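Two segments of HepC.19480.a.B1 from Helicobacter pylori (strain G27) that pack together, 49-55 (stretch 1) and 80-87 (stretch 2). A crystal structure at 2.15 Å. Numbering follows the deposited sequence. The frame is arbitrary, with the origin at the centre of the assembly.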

# COMPACT_ATOMS: atom_id res chain seq x y z
N ARG A 49 -3.54 11.21 0.58
CA ARG A 49 -3.07 10.94 -0.77
C ARG A 49 -3.47 12.06 -1.72
O ARG A 49 -2.71 12.37 -2.64
CB ARG A 49 -3.59 9.59 -1.26
CG ARG A 49 -3.29 8.36 -0.35
CD ARG A 49 -1.80 8.15 -0.06
NE ARG A 49 -1.60 7.08 0.92
CZ ARG A 49 -0.59 7.03 1.79
NH1 ARG A 49 0.33 7.98 1.81
NH2 ARG A 49 -0.49 6.02 2.65
N ILE A 50 -4.62 12.69 -1.50
CA ILE A 50 -5.01 13.78 -2.38
C ILE A 50 -4.07 14.97 -2.20
O ILE A 50 -3.66 15.61 -3.17
CB ILE A 50 -6.49 14.16 -2.15
CG1 ILE A 50 -7.40 13.09 -2.76
CG2 ILE A 50 -6.81 15.50 -2.78
CD1 ILE A 50 -8.81 13.13 -2.27
N TYR A 51 -3.67 15.22 -0.95
CA TYR A 51 -2.68 16.26 -0.70
C TYR A 51 -1.35 15.92 -1.36
O TYR A 51 -0.73 16.77 -2.01
CB TYR A 51 -2.50 16.46 0.81
CG TYR A 51 -1.42 17.45 1.17
CD1 TYR A 51 -1.70 18.81 1.27
CD2 TYR A 51 -0.12 17.02 1.43
CE1 TYR A 51 -0.71 19.72 1.61
CE2 TYR A 51 0.88 17.93 1.77
CZ TYR A 51 0.57 19.27 1.86
OH TYR A 51 1.56 20.17 2.20
N GLU A 52 -0.89 14.68 -1.19
CA GLU A 52 0.35 14.22 -1.83
C GLU A 52 0.31 14.44 -3.33
O GLU A 52 1.30 14.87 -3.93
CB GLU A 52 0.57 12.74 -1.56
CG GLU A 52 1.30 12.38 -0.31
CD GLU A 52 1.40 10.87 -0.18
OE1 GLU A 52 0.86 10.32 0.80
OE2 GLU A 52 1.98 10.22 -1.08
N ILE A 53 -0.81 14.09 -3.96
CA ILE A 53 -0.92 14.18 -5.42
C ILE A 53 -0.88 15.63 -5.87
O ILE A 53 -0.14 15.99 -6.80
CB ILE A 53 -2.19 13.45 -5.90
CG1 ILE A 53 -1.96 11.94 -5.86
CG2 ILE A 53 -2.59 13.91 -7.30
CD1 ILE A 53 -3.20 11.11 -6.02
N LEU A 54 -1.66 16.51 -5.22
CA LEU A 54 -1.66 17.92 -5.59
C LEU A 54 -0.30 18.55 -5.33
O LEU A 54 0.14 19.44 -6.08
CB LEU A 54 -2.75 18.67 -4.83
CG LEU A 54 -4.21 18.30 -5.12
CD1 LEU A 54 -5.13 18.91 -4.07
CD2 LEU A 54 -4.60 18.78 -6.49
N ASN A 55 0.38 18.12 -4.27
CA ASN A 55 1.72 18.62 -3.99
C ASN A 55 2.69 18.22 -5.10
O ASN A 55 3.44 19.06 -5.62
CB ASN A 55 2.21 18.10 -2.64
CG ASN A 55 3.44 18.82 -2.13
OD1 ASN A 55 4.11 19.53 -2.87
ND2 ASN A 55 3.74 18.63 -0.85
N GLU A 80 -14.92 18.92 -3.02
CA GLU A 80 -14.78 20.37 -3.15
C GLU A 80 -13.31 20.78 -3.11
O GLU A 80 -12.86 21.60 -3.91
CB GLU A 80 -15.56 21.09 -2.05
CG GLU A 80 -17.00 21.45 -2.40
CD GLU A 80 -17.10 22.38 -3.60
OE1 GLU A 80 -16.10 23.05 -3.94
OE2 GLU A 80 -18.19 22.45 -4.20
N TYR A 81 -12.56 20.23 -2.15
CA TYR A 81 -11.15 20.59 -2.01
C TYR A 81 -10.38 20.26 -3.27
O TYR A 81 -9.57 21.07 -3.75
CB TYR A 81 -10.55 19.87 -0.80
CG TYR A 81 -9.05 20.04 -0.65
CD1 TYR A 81 -8.51 21.18 -0.05
CD2 TYR A 81 -8.17 19.06 -1.08
CE1 TYR A 81 -7.14 21.33 0.11
CE2 TYR A 81 -6.80 19.20 -0.93
CZ TYR A 81 -6.29 20.34 -0.34
OH TYR A 81 -4.92 20.48 -0.19
N LEU A 82 -10.63 19.08 -3.83
CA LEU A 82 -9.96 18.67 -5.07
C LEU A 82 -10.26 19.65 -6.20
O LEU A 82 -9.35 20.17 -6.85
CB LEU A 82 -10.41 17.27 -5.43
CG LEU A 82 -9.62 16.44 -6.42
CD1 LEU A 82 -8.13 16.61 -6.21
CD2 LEU A 82 -10.02 15.00 -6.19
N GLN A 83 -11.55 19.91 -6.43
CA GLN A 83 -11.92 20.83 -7.50
C GLN A 83 -11.32 22.21 -7.28
O GLN A 83 -10.74 22.80 -8.20
CB GLN A 83 -13.44 20.90 -7.60
CG GLN A 83 -13.90 21.61 -8.85
CD GLN A 83 -15.37 21.40 -9.11
OE1 GLN A 83 -15.75 20.56 -9.93
NE2 GLN A 83 -16.21 22.15 -8.40
N ASP A 84 -11.44 22.75 -6.06
CA ASP A 84 -10.96 24.10 -5.82
C ASP A 84 -9.44 24.18 -5.91
O ASP A 84 -8.90 25.16 -6.43
CB ASP A 84 -11.43 24.60 -4.45
CG ASP A 84 -12.94 24.57 -4.29
OD1 ASP A 84 -13.41 24.30 -3.17
OD2 ASP A 84 -13.65 24.79 -5.29
N LYS A 85 -8.74 23.16 -5.41
CA LYS A 85 -7.29 23.26 -5.29
C LYS A 85 -6.61 23.36 -6.65
O LYS A 85 -5.63 24.10 -6.80
CB LYS A 85 -6.73 22.09 -4.48
N ILE A 86 -7.12 22.65 -7.66
CA ILE A 86 -6.47 22.65 -8.97
C ILE A 86 -6.76 23.89 -9.80
O ILE A 86 -6.33 23.96 -10.96
CB ILE A 86 -6.85 21.45 -9.86
CG1 ILE A 86 -8.34 21.47 -10.19
CG2 ILE A 86 -6.49 20.14 -9.20
CD1 ILE A 86 -8.75 20.32 -11.10
N GLN A 87 -7.50 24.85 -9.26
CA GLN A 87 -7.73 26.11 -9.94
C GLN A 87 -6.98 27.27 -9.30
O GLN A 87 -7.24 28.43 -9.63
CB GLN A 87 -9.23 26.41 -10.01
CG GLN A 87 -9.93 25.61 -11.11
CD GLN A 87 -11.36 25.24 -10.75
OE1 GLN A 87 -11.78 25.38 -9.61
NE2 GLN A 87 -12.11 24.77 -11.74

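Leu54 lies at the heart of the contact and loses more surface to the other stretch than any other residue. Its CA-to-CB bond points toward the second stretch; CD1 lies 3.6 Å from both Tyr81 CE2 and Lys85 CB, while CD2 approaches Ile86 CG2 at 3.6 Å and Leu82 CD1 at 4.2 Å. One turn earlier, Ile50 extends this apolar strip, its CG2 packing 3.8 Å from Leu82 CD1.

The i, i+4 spacing of Ile50 and Leu54 matches that of Leu82 and Ile86, with Ile50 CA 7.5 Å from Leu82 CA and Leu54 CA 7.5 Å from Ile86 CA. The helices run nearly parallel, at 8°, with axes 11.2 Å apart at closest approach, a gap that side chains fill. Ile86 itself lies just past the second helix, where the bond from Ile86 N to Leu82 O is weak at 3.4 Å.

Farther out, the Tyr81 side chain leaves its helix sideways and its end comes nearer the first, with Ile50 CG2 at the ring edge, 4.1 Å from Tyr81 CE2. Its hydroxyl OH meets the edge of the Tyr51 ring, 3.9 Å from Tyr51 CD1. No hydrogen bond joins the stretches among the modelled atoms, although Lys85 is built only to CB. The salt bridge from Arg49 NH1 to Glu52 OE1, 2.6 Å, stays within the first helix.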